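Local coordinates for protein cytochrome C2 (Rhodospirillum rubrum, PDB 3C2C) that carries electrons on a covalently attached c-type haem, probably as a soluble shuttle in the photosynthetic electron transport of this bacterium, at residues 8-13 / 102-107; 28-33 / 44-49; 38-43 / 53-58. All coordinates share one frame; numbering follows the deposited sequence.

Contact 1 (8-13 / 102-107); sequences EKVSKK and ENVIAY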
loop_
_atom_site.group_PDB
_atom_site.type_symbol
_atom_site.label_atom_id
_atom_site.label_comp_id
_atom_site.label_asym_id
_atom_site.label_seq_id
_atom_site.Cartn_x
_atom_site.Cartn_y
_atom_site.Cartn_z
ATOM N N GLU A 8 -3.178 14.042 1.150
ATOM C CA GLU A 8 -1.797 14.474 0.779
ATOM C C GLU A 8 -0.857 14.925 1.960
ATOM O O GLU A 8 0.271 14.547 2.084
ATOM C CB GLU A 8 -1.987 15.676 -0.209
ATOM C CG GLU A 8 -0.573 15.667 -0.815
ATOM C CD GLU A 8 -0.538 16.599 -2.150
ATOM O OE1 GLU A 8 0.347 16.623 -3.013
ATOM O OE2 GLU A 8 -1.441 17.378 -2.122
ATOM N N LYS A 9 -1.539 15.627 2.909
ATOM C CA LYS A 9 -0.953 15.860 4.182
ATOM C C LYS A 9 -0.431 14.654 4.989
ATOM O O LYS A 9 0.702 14.537 5.484
ATOM C CB LYS A 9 -1.766 16.758 5.088
ATOM C CG LYS A 9 -2.295 18.143 4.588
ATOM C CD LYS A 9 -1.166 19.079 4.309
ATOM C CE LYS A 9 -1.760 20.611 3.995
ATOM N NZ LYS A 9 -0.339 21.094 3.535
ATOM N N VAL A 10 -1.420 13.669 5.251
ATOM C CA VAL A 10 -1.112 12.464 5.948
ATOM C C VAL A 10 0.024 11.659 5.260
ATOM O O VAL A 10 0.897 11.093 5.892
ATOM C CB VAL A 10 -2.417 11.517 5.975
ATOM C CG1 VAL A 10 -1.991 10.213 6.870
ATOM C CG2 VAL A 10 -3.397 12.241 6.846
ATOM N N SER A 11 -0.053 11.733 3.968
ATOM C CA SER A 11 0.897 10.937 3.134
ATOM C C SER A 11 2.403 11.240 3.411
ATOM O O SER A 11 3.269 10.450 3.043
ATOM C CB SER A 11 0.695 11.044 1.560
ATOM O OG SER A 11 1.082 12.282 1.073
ATOM N N LYS A 12 2.521 12.436 4.018
ATOM C CA LYS A 12 3.899 12.865 4.407
ATOM C C LYS A 12 4.487 11.886 5.416
ATOM O O LYS A 12 5.686 11.608 5.432
ATOM C CB LYS A 12 4.092 14.329 4.804
ATOM C CG LYS A 12 3.443 15.476 4.149
ATOM C CD LYS A 12 3.629 16.415 2.855
ATOM N N LYS A 13 3.667 11.139 6.112
ATOM C CA LYS A 13 4.010 10.032 6.962
ATOM C C LYS A 13 4.594 8.884 6.208
ATOM O O LYS A 13 5.367 8.146 6.763
ATOM C CB LYS A 13 2.785 9.692 7.819
ATOM C CG LYS A 13 2.599 10.821 8.840
ATOM C CD LYS A 13 1.972 10.338 10.162
ATOM C CE LYS A 13 0.460 10.242 9.807
ATOM N NZ LYS A 13 -0.372 10.481 11.095
ATOM N N GLU A 102 -8.952 6.824 5.505
ATOM C CA GLU A 102 -9.839 7.206 4.418
ATOM C C GLU A 102 -9.298 8.310 3.482
ATOM O O GLU A 102 -9.337 8.298 2.282
ATOM C CB GLU A 102 -11.242 7.555 4.967
ATOM N N ASN A 103 -8.810 9.423 4.090
ATOM C CA ASN A 103 -8.073 10.591 3.427
ATOM C C ASN A 103 -6.853 10.124 2.636
ATOM O O ASN A 103 -6.824 10.455 1.419
ATOM C CB ASN A 103 -7.803 11.534 4.573
ATOM C CG ASN A 103 -9.004 12.244 5.245
ATOM O OD1 ASN A 103 -10.155 12.252 4.665
ATOM N ND2 ASN A 103 -8.717 13.056 6.274
ATOM N N VAL A 104 -5.966 9.321 3.183
ATOM C CA VAL A 104 -4.766 8.807 2.405
ATOM C C VAL A 104 -5.172 8.114 1.148
ATOM O O VAL A 104 -4.589 8.113 0.045
ATOM C CB VAL A 104 -3.817 7.813 3.174
ATOM C CG1 VAL A 104 -2.452 8.135 2.549
ATOM C CG2 VAL A 104 -3.795 8.434 4.547
ATOM N N ILE A 105 -6.329 7.284 1.288
ATOM C CA ILE A 105 -6.802 6.527 0.143
ATOM C C ILE A 105 -7.341 7.431 -0.967
ATOM O O ILE A 105 -7.194 7.071 -2.093
ATOM C CB ILE A 105 -7.997 5.396 0.582
ATOM C CG1 ILE A 105 -7.148 4.299 1.295
ATOM C CG2 ILE A 105 -8.512 4.811 -0.797
ATOM C CD1 ILE A 105 -7.549 3.498 2.565
ATOM N N ALA A 106 -8.067 8.423 -0.480
ATOM C CA ALA A 106 -8.654 9.372 -1.394
ATOM C C ALA A 106 -7.509 10.038 -2.121
ATOM O O ALA A 106 -7.612 10.185 -3.347
ATOM C CB ALA A 106 -9.335 10.428 -0.417
ATOM N N TYR A 107 -6.367 10.187 -1.448
ATOM C CA TYR A 107 -5.175 10.838 -2.245
ATOM C C TYR A 107 -4.369 9.815 -3.042
ATOM O O TYR A 107 -4.258 10.217 -4.232
ATOM C CB TYR A 107 -4.138 11.364 -1.189
ATOM C CG TYR A 107 -2.829 11.792 -1.772
ATOM C CD1 TYR A 107 -2.723 12.827 -2.756
ATOM C CD2 TYR A 107 -1.691 10.979 -1.535
ATOM C CE1 TYR A 107 -1.455 13.139 -3.303
ATOM C CE2 TYR A 107 -0.396 11.275 -2.063
ATOM C CZ TYR A 107 -0.349 12.487 -2.872
ATOM O OH TYR A 107 0.937 12.689 -3.443
HETATM O O HOH W 1 0.566 15.246 -5.223
HETATM O O HOH W 2 2.743 13.012 -1.207
#
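Glu8 lies against Tyr107, and Ser11 against Val104, at the place where segment 8-13, on helix 4-10, meets helix 98-108; the CA atoms of these pairs are 5.8 Å apart for Glu8 and Tyr107 and 6.1 Å for Ser11 and Val104. No direct hydrogen bond joins the two segments, and the phenol ring of Tyr107 carries much of the contact. With CG anti to the backbone N (chi1 170°), the ring is directed across to the other helix and laid beneath Glu8, whose CA forms a CH-pi contact 4.0 Å from the centroid of the Tyr107 ring and 13° off its normal. The extended chain of Glu8 then runs on over the same ring, its CG 3.7 Å from Tyr107 CE1. Ser11 meets the ring obliquely, OG lying 3.6 Å from Tyr107 CE2. That hydroxyl donates to Glu8 O over 2.6 Å, and at the same time accepts from a water that also bonds Tyr107 OH. A second water, in the plane of the ring at its edge, links the phenol oxygen to Glu8 OE1, so solvent supplies the polar connection that the helices do not make directly. One step along, Val10 and Val104 cross at about a right angle, with Val10 CG1 pressed to 3.4 Å from Val104 CG2, tighter than normal van der Waals contact. Leu95 touches both valines, and Val104 approaches the haem. Packing of the N-terminal helix on the C-terminal helix in this way is a hallmark of the cytochrome c fold.

Contact 2 (28-33 / 44-49); sequences VGPNLF and DNYAYS. Unlike the reference sequence in segment 44-49: Asn45 (reference Asp). With HEM (protoporphyrin IX containing Fe), chain B.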
loop_
_atom_site.group_PDB
_atom_site.type_symbol
_atom_site.label_atom_id
_atom_site.label_comp_id
_atom_site.label_asym_id
_atom_site.label_seq_id
_atom_site.Cartn_x
_atom_site.Cartn_y
_atom_site.Cartn_z
ATOM N N VAL A 28 12.871 2.824 0.237
ATOM C CA VAL A 28 12.850 1.682 1.155
ATOM C C VAL A 28 11.707 0.666 0.648
ATOM O O VAL A 28 12.038 -0.494 0.381
ATOM C CB VAL A 28 12.580 2.095 2.537
ATOM C CG1 VAL A 28 12.238 1.081 3.592
ATOM C CG2 VAL A 28 13.658 3.257 2.961
ATOM N N GLY A 29 10.517 1.258 0.562
ATOM C CA GLY A 29 9.416 0.541 -0.134
ATOM C C GLY A 29 9.256 1.036 -1.617
ATOM O O GLY A 29 9.960 1.818 -2.164
ATOM N N PRO A 30 8.402 0.259 -2.406
ATOM C CA PRO A 30 8.298 0.559 -3.820
ATOM C C PRO A 30 7.651 1.952 -3.961
ATOM O O PRO A 30 6.820 2.434 -3.240
ATOM C CB PRO A 30 7.280 -0.550 -4.422
ATOM C CG PRO A 30 6.465 -0.674 -3.193
ATOM C CD PRO A 30 7.429 -0.834 -2.000
ATOM N N ASN A 31 7.962 2.593 -5.111
ATOM C CA ASN A 31 7.160 3.823 -5.481
ATOM C C ASN A 31 5.602 3.450 -5.564
ATOM O O ASN A 31 5.278 2.380 -6.211
ATOM C CB ASN A 31 7.618 4.198 -6.894
ATOM C CG ASN A 31 6.867 5.381 -7.574
ATOM O OD1 ASN A 31 6.060 4.990 -8.430
ATOM N ND2 ASN A 31 7.248 6.636 -7.385
ATOM N N LEU A 32 4.738 4.372 -5.345
ATOM C CA LEU A 32 3.333 4.024 -5.141
ATOM C C LEU A 32 2.602 4.855 -6.159
ATOM O O LEU A 32 1.389 4.766 -6.132
ATOM C CB LEU A 32 2.890 4.587 -3.756
ATOM C CG LEU A 32 3.430 3.649 -2.617
ATOM C CD1 LEU A 32 3.058 4.162 -1.262
ATOM C CD2 LEU A 32 2.984 2.240 -2.853
ATOM N N PHE A 33 3.333 5.350 -7.184
ATOM C CA PHE A 33 2.380 5.996 -8.190
ATOM C C PHE A 33 1.761 4.820 -9.013
ATOM O O PHE A 33 2.416 3.881 -9.403
ATOM C CB PHE A 33 3.203 6.829 -9.232
ATOM C CG PHE A 33 2.369 7.621 -10.263
ATOM C CD1 PHE A 33 1.906 8.873 -9.886
ATOM C CD2 PHE A 33 2.043 6.961 -11.441
ATOM C CE1 PHE A 33 1.041 9.509 -10.634
ATOM C CE2 PHE A 33 1.195 7.713 -12.360
ATOM C CZ PHE A 33 0.873 8.996 -11.923
ATOM N N ASP A 44 7.586 -3.991 -10.932
ATOM C CA ASP A 44 8.447 -5.089 -11.476
ATOM C C ASP A 44 9.953 -4.952 -11.021
ATOM O O ASP A 44 10.667 -5.904 -11.318
ATOM C CB ASP A 44 8.382 -5.291 -12.969
ATOM C CG ASP A 44 7.068 -5.634 -13.555
ATOM O OD1 ASP A 44 6.453 -5.685 -14.588
ATOM O OD2 ASP A 44 6.534 -6.314 -12.662
ATOM N N ASN A 45 10.328 -3.624 -10.708
ATOM C CA ASN A 45 11.714 -3.478 -10.341
ATOM C C ASN A 45 11.901 -3.534 -8.819
ATOM O O ASN A 45 13.011 -3.229 -8.365
ATOM C CB ASN A 45 12.215 -2.191 -11.009
ATOM C CG ASN A 45 11.642 -0.886 -10.550
ATOM O OD1 ASN A 45 12.426 0.125 -10.554
ATOM N ND2 ASN A 45 10.543 -0.867 -9.835
ATOM N N TYR A 46 10.899 -3.942 -8.056
ATOM C CA TYR A 46 11.189 -3.953 -6.554
ATOM C C TYR A 46 11.231 -5.340 -6.092
ATOM O O TYR A 46 10.487 -6.163 -6.704
ATOM C CB TYR A 46 9.970 -3.157 -6.017
ATOM C CG TYR A 46 10.141 -3.088 -4.514
ATOM C CD1 TYR A 46 10.917 -2.009 -3.970
ATOM C CD2 TYR A 46 9.627 -3.991 -3.618
ATOM C CE1 TYR A 46 11.192 -1.940 -2.617
ATOM C CE2 TYR A 46 9.838 -3.836 -2.279
ATOM C CZ TYR A 46 10.592 -2.891 -1.664
ATOM O OH TYR A 46 10.888 -2.753 -0.334
ATOM N N ALA A 47 12.100 -5.782 -5.217
ATOM C CA ALA A 47 12.047 -7.156 -4.685
ATOM C C ALA A 47 11.103 -7.278 -3.551
ATOM O O ALA A 47 11.539 -6.941 -2.337
ATOM C CB ALA A 47 13.443 -7.457 -4.040
ATOM N N TYR A 48 9.902 -7.655 -3.726
ATOM C CA TYR A 48 8.900 -7.771 -2.597
ATOM C C TYR A 48 9.044 -9.018 -1.739
ATOM O O TYR A 48 9.590 -10.041 -2.301
ATOM C CB TYR A 48 7.557 -7.898 -3.239
ATOM C CG TYR A 48 6.947 -6.629 -3.794
ATOM C CD1 TYR A 48 6.312 -5.702 -2.936
ATOM C CD2 TYR A 48 7.166 -6.426 -5.142
ATOM C CE1 TYR A 48 5.880 -4.531 -3.590
ATOM C CE2 TYR A 48 6.676 -5.232 -5.777
ATOM C CZ TYR A 48 6.003 -4.321 -4.958
ATOM O OH TYR A 48 5.376 -3.259 -5.569
ATOM N N SER A 49 8.639 -8.964 -0.523
ATOM C CA SER A 49 8.506 -10.210 0.344
ATOM C C SER A 49 7.594 -11.262 -0.490
ATOM O O SER A 49 6.747 -10.840 -1.322
ATOM C CB SER A 49 7.744 -9.948 1.637
ATOM O OG SER A 49 8.645 -9.127 2.387
HETATM C CHA HEM B . 4.729 -1.645 0.484
HETATM C CHB HEM B . 1.486 1.999 1.162
HETATM C CHC HEM B . 4.350 3.754 4.753
HETATM C CHD HEM B . 7.718 0.459 3.775
HETATM C C1A HEM B . 3.595 -0.807 0.484
HETATM C C2A HEM B . 2.420 -1.064 -0.323
HETATM C C3A HEM B . 1.601 -0.026 -0.232
HETATM C C4A HEM B . 2.103 0.847 0.838
HETATM C CMA HEM B . 0.150 0.087 -0.877
HETATM C CAA HEM B . 2.288 -2.322 -1.300
HETATM C CBA HEM B . 2.517 -2.053 -2.832
HETATM C CGA HEM B . 2.483 -3.279 -3.673
HETATM O O1A HEM B . 1.844 -4.350 -3.266
HETATM O O2A HEM B . 2.914 -3.120 -4.826
HETATM C C1B HEM B . 2.139 2.855 2.113
HETATM C C2B HEM B . 1.483 3.998 2.655
HETATM C C3B HEM B . 2.298 4.402 3.654
HETATM C C4B HEM B . 3.352 3.509 3.874
HETATM C CMB HEM B . 0.234 4.701 2.010
HETATM C CAB HEM B . 2.000 5.577 4.712
HETATM C CBB HEM B . 0.627 5.796 5.139
HETATM C C1C HEM B . 5.442 2.995 4.784
HETATM C C2C HEM B . 6.700 3.304 5.648
HETATM C C3C HEM B . 7.529 2.288 5.466
HETATM C C4C HEM B . 7.071 1.560 4.274
HETATM C CMC HEM B . 6.533 4.325 6.767
HETATM C CAC HEM B . 8.901 2.024 6.139
HETATM C CBC HEM B . 9.173 2.206 7.464
HETATM C C1D HEM B . 7.184 -0.418 2.854
HETATM C C2D HEM B . 7.807 -1.601 2.366
HETATM C C3D HEM B . 6.996 -2.168 1.453
HETATM C C4D HEM B . 5.786 -1.439 1.396
HETATM C CMD HEM B . 9.249 -1.980 2.888
HETATM C CAD HEM B . 7.224 -3.527 0.704
HETATM C CBD HEM B . 6.945 -4.607 1.743
HETATM C CGD HEM B . 7.522 -5.977 1.462
HETATM O O1D HEM B . 7.714 -6.361 0.278
HETATM O O2D HEM B . 7.658 -6.778 2.489
HETATM N NA HEM B . 3.354 0.345 1.132
HETATM N NB HEM B . 3.236 2.509 2.949
HETATM N NC HEM B . 5.757 1.924 4.012
HETATM N ND HEM B . 5.898 -0.312 2.296
HETATM FE FE HEM B . 4.587 1.117 2.577
#
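The ring of Tyr46 has Pro30 over one face, with CD above its centre and only 12° off the normal, a CH-pi contact of 3.8 Å between Pro30 CD and the Tyr46 ring centroid. In the plane of the same ring, at its edge, lie Val28 O and Tyr48 CG. The neighbouring phenol is turned differently: Tyr48 presents a face to the edge of Tyr46, whose CD2 sits 3.5 Å above the centre of the Tyr48 ring. Pro30 thus serves both tyrosines, crossing Tyr48 at about a right angle with its CB 3.5 Å from Tyr48 OH. Tyr46 is fixed at its far end as well, because a chi1 of 180° sends the ring straight across and OH donates to Val28 O over 2.6 Å, in the carbonyl plane and on a lone pair. Together the two segments wall one side of the haem crevice of this class I cytochrome c. Gly29, without a side chain, brings its CA to 3.7 Å from HEM C2D, and Pro30 O accepts from His18 ND1; His18 closes the Cys-X-X-Cys-His haem attachment motif, whose histidine is the axial iron ligand in this family. Next to Pro30, Asn31 forms an Asx turn, its OD1 accepting from the backbone N of Phe33. In segment 44-49, Tyr48 OH is hydrogen-bonded to Lys43 N; its weak bond to propionate atom HEM O2A is less certain, because that oxygen sits too close to a neighbour in the model. The other propionate is gripped twice by Ser49: the backbone N bonds HEM O1D nearly straight (167°), and Ser49 OG donates to HEM O2D at 2.5 Å.

Contact 3 (38-43 / 53-58); sequences NTAAHK and TEMKAK. With HEM (protoporphyrin IX containing Fe), chain B.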
loop_
_atom_site.group_PDB
_atom_site.type_symbol
_atom_site.label_atom_id
_atom_site.label_comp_id
_atom_site.label_asym_id
_atom_site.label_seq_id
_atom_site.Cartn_x
_atom_site.Cartn_y
_atom_site.Cartn_z
ATOM N N ASN A 38 -4.390 -1.544 -8.644
ATOM C CA ASN A 38 -3.299 -2.243 -9.418
ATOM C C ASN A 38 -3.123 -3.549 -8.539
ATOM O O ASN A 38 -3.667 -3.576 -7.480
ATOM C CB ASN A 38 -2.052 -1.272 -9.481
ATOM C CG ASN A 38 -1.227 -1.799 -10.585
ATOM O OD1 ASN A 38 -0.968 -2.866 -11.139
ATOM N ND2 ASN A 38 -0.417 -0.851 -11.112
ATOM N N THR A 39 -2.548 -4.539 -9.032
ATOM C CA THR A 39 -2.084 -5.705 -8.359
ATOM C C THR A 39 -1.234 -5.537 -7.142
ATOM O O THR A 39 -0.573 -4.546 -6.923
ATOM C CB THR A 39 -1.279 -6.561 -9.388
ATOM O OG1 THR A 39 -1.886 -6.742 -10.677
ATOM C CG2 THR A 39 0.183 -6.550 -9.355
ATOM N N ALA A 40 -1.187 -6.525 -6.223
ATOM C CA ALA A 40 -0.227 -6.577 -5.079
ATOM C C ALA A 40 1.075 -6.733 -5.865
ATOM O O ALA A 40 1.003 -7.268 -7.035
ATOM C CB ALA A 40 -0.416 -7.892 -4.419
ATOM N N ALA A 41 2.133 -6.442 -5.254
ATOM C CA ALA A 41 3.475 -6.611 -5.905
ATOM C C ALA A 41 3.547 -5.877 -7.296
ATOM O O ALA A 41 3.914 -6.502 -8.319
ATOM C CB ALA A 41 3.818 -8.067 -5.897
ATOM N N HIS A 42 3.021 -4.622 -7.347
ATOM C CA HIS A 42 2.752 -4.039 -8.653
ATOM C C HIS A 42 4.021 -3.484 -9.322
ATOM O O HIS A 42 3.922 -3.278 -10.562
ATOM C CB HIS A 42 1.667 -2.990 -8.524
ATOM C CG HIS A 42 2.230 -1.736 -7.886
ATOM N ND1 HIS A 42 2.702 -1.776 -6.508
ATOM C CD2 HIS A 42 2.500 -0.475 -8.281
ATOM C CE1 HIS A 42 3.109 -0.460 -6.246
ATOM N NE2 HIS A 42 2.979 0.309 -7.335
ATOM N N LYS A 43 5.103 -3.266 -8.610
ATOM C CA LYS A 43 6.298 -2.641 -9.289
ATOM C C LYS A 43 7.232 -3.780 -9.650
ATOM O O LYS A 43 7.943 -4.370 -8.834
ATOM C CB LYS A 43 7.016 -1.570 -8.361
ATOM C CG LYS A 43 6.429 -0.170 -8.317
ATOM C CD LYS A 43 5.885 0.318 -9.685
ATOM C CE LYS A 43 5.674 1.811 -9.751
ATOM N NZ LYS A 43 4.597 2.390 -8.944
ATOM N N THR A 53 3.878 -11.461 -3.653
ATOM C CA THR A 53 3.815 -12.251 -4.886
ATOM C C THR A 53 2.668 -13.295 -4.915
ATOM O O THR A 53 1.981 -13.606 -5.917
ATOM C CB THR A 53 5.272 -12.942 -4.773
ATOM O OG1 THR A 53 6.082 -11.876 -5.407
ATOM C CG2 THR A 53 5.409 -14.316 -5.281
ATOM N N GLU A 54 2.310 -13.831 -3.806
ATOM C CA GLU A 54 1.272 -14.820 -3.444
ATOM C C GLU A 54 0.022 -13.984 -3.288
ATOM O O GLU A 54 -0.749 -14.495 -4.100
ATOM C CB GLU A 54 1.567 -15.317 -1.958
ATOM C CG GLU A 54 2.685 -16.330 -1.987
ATOM C CD GLU A 54 3.102 -16.933 -0.652
ATOM O OE1 GLU A 54 3.246 -16.311 0.406
ATOM O OE2 GLU A 54 3.285 -18.203 -0.553
ATOM N N MET A 55 -0.241 -12.739 -2.818
ATOM C CA MET A 55 -1.456 -12.057 -2.935
ATOM C C MET A 55 -1.657 -11.887 -4.457
ATOM O O MET A 55 -2.856 -11.865 -4.967
ATOM C CB MET A 55 -1.506 -10.679 -2.168
ATOM C CG MET A 55 -1.161 -11.170 -0.705
ATOM S SD MET A 55 -1.546 -9.672 0.284
ATOM C CE MET A 55 -0.524 -8.508 -0.493
ATOM N N LYS A 56 -0.574 -11.640 -5.137
ATOM C CA LYS A 56 -0.695 -11.165 -6.574
ATOM C C LYS A 56 -1.205 -12.429 -7.406
ATOM O O LYS A 56 -2.111 -12.321 -8.177
ATOM C CB LYS A 56 0.538 -10.603 -7.168
ATOM C CG LYS A 56 0.405 -10.515 -8.700
ATOM C CD LYS A 56 1.535 -9.537 -9.186
ATOM C CE LYS A 56 2.566 -10.332 -9.913
ATOM N NZ LYS A 56 3.357 -9.283 -10.797
ATOM N N ALA A 57 -0.603 -13.531 -7.168
ATOM C CA ALA A 57 -1.189 -14.819 -7.744
ATOM C C ALA A 57 -2.637 -15.119 -7.535
ATOM O O ALA A 57 -3.401 -15.707 -8.316
ATOM C CB ALA A 57 -0.375 -15.966 -7.089
ATOM N N LYS A 58 -3.264 -14.820 -6.346
ATOM C CA LYS A 58 -4.572 -14.898 -5.926
ATOM C C LYS A 58 -5.464 -13.926 -6.713
ATOM O O LYS A 58 -6.684 -14.066 -6.544
ATOM C CB LYS A 58 -4.833 -14.905 -4.430
ATOM C CG LYS A 58 -4.913 -16.151 -3.721
ATOM C CD LYS A 58 -4.630 -15.885 -2.210
ATOM C CE LYS A 58 -5.448 -16.895 -1.308
ATOM N NZ LYS A 58 -5.834 -16.217 0.044
HETATM C CHA HEM B . 4.729 -1.645 0.484
HETATM C CHB HEM B . 1.486 1.999 1.162
HETATM C CHC HEM B . 4.350 3.754 4.753
HETATM C CHD HEM B . 7.718 0.459 3.775
HETATM C C1A HEM B . 3.595 -0.807 0.484
HETATM C C2A HEM B . 2.420 -1.064 -0.323
HETATM C C3A HEM B . 1.601 -0.026 -0.232
HETATM C C4A HEM B . 2.103 0.847 0.838
HETATM C CMA HEM B . 0.150 0.087 -0.877
HETATM C CAA HEM B . 2.288 -2.322 -1.300
HETATM C CBA HEM B . 2.517 -2.053 -2.832
HETATM C CGA HEM B . 2.483 -3.279 -3.673
HETATM O O1A HEM B . 1.844 -4.350 -3.266
HETATM O O2A HEM B . 2.914 -3.120 -4.826
HETATM C C1B HEM B . 2.139 2.855 2.113
HETATM C C2B HEM B . 1.483 3.998 2.655
HETATM C C3B HEM B . 2.298 4.402 3.654
HETATM C C4B HEM B . 3.352 3.509 3.874
HETATM C CMB HEM B . 0.234 4.701 2.010
HETATM C CAB HEM B . 2.000 5.577 4.712
HETATM C CBB HEM B . 0.627 5.796 5.139
HETATM C C1C HEM B . 5.442 2.995 4.784
HETATM C C2C HEM B . 6.700 3.304 5.648
HETATM C C3C HEM B . 7.529 2.288 5.466
HETATM C C4C HEM B . 7.071 1.560 4.274
HETATM C CMC HEM B . 6.533 4.325 6.767
HETATM C CAC HEM B . 8.901 2.024 6.139
HETATM C CBC HEM B . 9.173 2.206 7.464
HETATM C C1D HEM B . 7.184 -0.418 2.854
HETATM C C2D HEM B . 7.807 -1.601 2.366
HETATM C C3D HEM B . 6.996 -2.168 1.453
HETATM C C4D HEM B . 5.786 -1.439 1.396
HETATM C CMD HEM B . 9.249 -1.980 2.888
HETATM C CAD HEM B . 7.224 -3.527 0.704
HETATM C CBD HEM B . 6.945 -4.607 1.743
HETATM C CGD HEM B . 7.522 -5.977 1.462
HETATM O O1D HEM B . 7.714 -6.361 0.278
HETATM O O2D HEM B . 7.658 -6.778 2.489
HETATM N NA HEM B . 3.354 0.345 1.132
HETATM N NB HEM B . 3.236 2.509 2.949
HETATM N NC HEM B . 5.757 1.924 4.012
HETATM N ND HEM B . 5.898 -0.312 2.296
HETATM FE FE HEM B . 4.587 1.117 2.577
HETATM O O HOH W 3 4.220 -6.722 -11.041
#
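Lys56 reaches from helix 50-57 across Thr39 and Ala40, alongside a loop that wraps a haem propionate within the cytochrome c fold. Its chain leaves the helix with CG anti to the backbone N (chi1 165°) and runs outward until it bends at chi3. The bend lies against the loop, with Lys56 CD 3.2 Å from Ala40 O. Thr39 crosses the same aliphatic chain obliquely and presents its methyl, Thr39 CG2 coming to 3.3 Å from Lys56 CD, a tight fit for two carbons. Met55, one residue back on the helix, meets the loop with its hydrocarbon part: Met55 CB touches Ala40 CB at 3.7 Å, while its CE curls back towards the same methyl. Phe77 and Val78 of helix 74-82 also touch Met55, which places this side chain in the interior between two helices and the loop. Ala41 points its methyl at the backbone of the helix, where the nearest atom, Thr53 N, is 4.1 Å from Ala41 CB. Its backbone takes a left-handed conformation, and the turn brings successive amides to the propionate: Ala41 N donates to HEM O1A over 2.9 Å, while His42 N approaches HEM O2A, an atom whose position is less certain. The loop therefore shows one surface to the helix and offers its N-H groups to the cofactor. At the outer end of Lys56 the ammonium makes no direct bond to the loop; a single water accepts from Lys56 NZ at 2.7 Å and donates to Ala41 O, also at 2.7 Å.

Contact 1 closes nearly the whole chain, joining helix 4-10 to helix 98-108, and contacts 2 and 3 are nested within the loop it closes. Those two alternate along the sequence, in the order 28-33, 38-43, 44-49 and 53-58, so the two contacts overlap along the chain. Their centres lie 11 Å apart and they touch directly, Lys43 NZ probably hydrogen-bonding to Asn31 O and Phe33 O; both also meet the haem. Contact 1 stands about 22 Å from contact 3, centre to centre, on the opposite side of the chain's centre. In this strand-free fold, terminal helices thus pack at one end while the loop residues before helix 50-57 bond the haem propionates towards the other.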